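Local coordinates for suppressor protein MPT5 (Saccharomyces cerevisiae, PDB 5BZ1) that binds specific sequences in the 3'-UTRs of target mRNAs through its Pumilio-repeat domain and regulates their expression after transcription, at residues R42-Y46 with Y72-Q77. Coordinates in Å, arbitrary orientation, origin at the centre of the assembly. Numbering follows the deposited sequence.
Sequences RDLMY and YLTAEQ
Residues 42-46 form about one turn inside helix 38-49, whereas 72-77 runs through the extended Leu73 and Thr74 (psi 142° and 165°) into the first turn of helix 75-85. In register, Arg42 CA lies 7.4 Å from Leu73 CA and Tyr46 CA 8.1 Å from Gln77 CA; 364 Å² is buried between the segments, both sides summed.

Three hydrogen bonds cross the interface. Arg42 (chi1 t, chi2 t, chi3 p) reaches the backbone just before helix 75-85, its NH1 donating to Tyr72 O (2.8 Å, N-H...acceptor angle 148°). Gln77 NE2 donates to Asp43 OD1 (2.9 Å, 144°), an oxygen also salt-bridged to Arg42 NE (3.1 Å). Tyr46 (chi1 t) gives its OH proton to Gln77 O at 2.6 Å.

Carbon contacts to the Tyr46 ring come from Gln77 CG, over one face, 3.8 Å from the centroid and 9° off the normal, a CH-pi contact, and from Leu73 CD2, 3.7 Å from Tyr46 CD1. Phe53 meets this ring edge-to-face.

Thr74, the N-cap of helix 75-85, forms a capping box with Gln77: Gln77 N donates to Thr74 OG1 (3.0 Å) and Thr74 N to Gln77 OE1 (3.0 Å, 170°). The arrangement joins Pumilio repeats 1 and 2, typical of neighbouring helical repeats stacked in a PUF RNA-binding scaffold.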
# COMPACT_ATOMS: atom_id res chain seq x y z
N ARG A 42 -31.06 -23.26 -10.30
CA ARG A 42 -30.61 -22.29 -9.32
C ARG A 42 -31.54 -22.30 -8.12
O ARG A 42 -31.11 -22.44 -6.97
CB ARG A 42 -30.57 -20.89 -9.94
CG ARG A 42 -30.17 -19.77 -8.98
CD ARG A 42 -30.50 -18.40 -9.55
NE ARG A 42 -31.94 -18.24 -9.74
CZ ARG A 42 -32.51 -17.30 -10.48
NH1 ARG A 42 -31.77 -16.41 -11.13
NH2 ARG A 42 -33.83 -17.25 -10.59
N ASP A 43 -32.84 -22.16 -8.40
CA ASP A 43 -33.86 -22.09 -7.36
C ASP A 43 -33.98 -23.39 -6.56
O ASP A 43 -34.10 -23.36 -5.34
CB ASP A 43 -35.20 -21.70 -7.97
CG ASP A 43 -35.19 -20.32 -8.59
OD1 ASP A 43 -34.31 -19.51 -8.22
OD2 ASP A 43 -36.05 -20.03 -9.45
N LEU A 44 -33.95 -24.53 -7.25
CA LEU A 44 -34.02 -25.83 -6.59
C LEU A 44 -32.82 -26.05 -5.67
O LEU A 44 -32.96 -26.43 -4.50
CB LEU A 44 -34.11 -26.96 -7.63
CG LEU A 44 -35.44 -27.10 -8.38
CD1 LEU A 44 -35.28 -27.99 -9.62
CD2 LEU A 44 -36.51 -27.67 -7.48
N MET A 45 -31.63 -25.80 -6.22
CA MET A 45 -30.37 -25.93 -5.51
C MET A 45 -30.34 -25.06 -4.26
O MET A 45 -29.95 -25.51 -3.17
CB MET A 45 -29.25 -25.51 -6.45
CG MET A 45 -27.85 -25.62 -5.94
SD MET A 45 -26.76 -24.75 -7.09
CE MET A 45 -27.28 -25.45 -8.66
N TYR A 46 -30.77 -23.81 -4.42
CA TYR A 46 -30.70 -22.80 -3.37
C TYR A 46 -31.41 -23.22 -2.09
O TYR A 46 -30.85 -23.13 -1.00
CB TYR A 46 -31.29 -21.47 -3.88
CG TYR A 46 -31.06 -20.31 -2.94
CD1 TYR A 46 -29.92 -19.53 -3.05
CD2 TYR A 46 -31.98 -19.99 -1.96
CE1 TYR A 46 -29.70 -18.46 -2.21
CE2 TYR A 46 -31.77 -18.92 -1.10
CZ TYR A 46 -30.62 -18.17 -1.23
OH TYR A 46 -30.40 -17.10 -0.39
N TYR A 72 -25.53 -15.76 -10.87
CA TYR A 72 -26.91 -16.08 -11.25
C TYR A 72 -27.97 -15.75 -10.19
O TYR A 72 -29.15 -15.62 -10.52
CB TYR A 72 -27.01 -17.56 -11.65
CG TYR A 72 -26.11 -17.95 -12.80
CD1 TYR A 72 -26.51 -17.76 -14.11
CD2 TYR A 72 -24.86 -18.51 -12.57
CE1 TYR A 72 -25.70 -18.12 -15.17
CE2 TYR A 72 -24.04 -18.87 -13.62
CZ TYR A 72 -24.47 -18.67 -14.92
OH TYR A 72 -23.65 -19.02 -15.97
N LEU A 73 -27.56 -15.64 -8.93
CA LEU A 73 -28.48 -15.38 -7.83
C LEU A 73 -29.27 -14.08 -8.01
O LEU A 73 -28.74 -13.09 -8.49
CB LEU A 73 -27.74 -15.33 -6.49
CG LEU A 73 -27.11 -16.62 -5.94
CD1 LEU A 73 -26.42 -16.36 -4.60
CD2 LEU A 73 -28.16 -17.71 -5.80
N THR A 74 -30.55 -14.10 -7.62
CA THR A 74 -31.34 -12.88 -7.55
C THR A 74 -30.79 -12.03 -6.42
O THR A 74 -30.04 -12.52 -5.58
CB THR A 74 -32.82 -13.18 -7.25
OG1 THR A 74 -32.93 -13.78 -5.95
CG2 THR A 74 -33.41 -14.13 -8.30
N ALA A 75 -31.18 -10.76 -6.38
CA ALA A 75 -30.76 -9.87 -5.30
C ALA A 75 -31.24 -10.40 -3.95
O ALA A 75 -30.51 -10.36 -2.96
CB ALA A 75 -31.27 -8.47 -5.53
N GLU A 76 -32.48 -10.89 -3.92
CA GLU A 76 -33.04 -11.49 -2.72
C GLU A 76 -32.21 -12.68 -2.25
O GLU A 76 -31.87 -12.79 -1.07
CB GLU A 76 -34.49 -11.93 -2.95
CG GLU A 76 -35.53 -10.96 -2.42
CD GLU A 76 -36.90 -11.59 -2.29
OE1 GLU A 76 -37.21 -12.52 -3.06
OE2 GLU A 76 -37.67 -11.15 -1.41
N GLN A 77 -31.89 -13.58 -3.18
CA GLN A 77 -31.10 -14.77 -2.87
C GLN A 77 -29.70 -14.43 -2.35
O GLN A 77 -29.22 -15.06 -1.41
CB GLN A 77 -31.00 -15.69 -4.09
CG GLN A 77 -32.27 -16.51 -4.38
CD GLN A 77 -32.24 -17.18 -5.74
OE1 GLN A 77 -31.53 -16.75 -6.65
NE2 GLN A 77 -33.02 -18.25 -5.89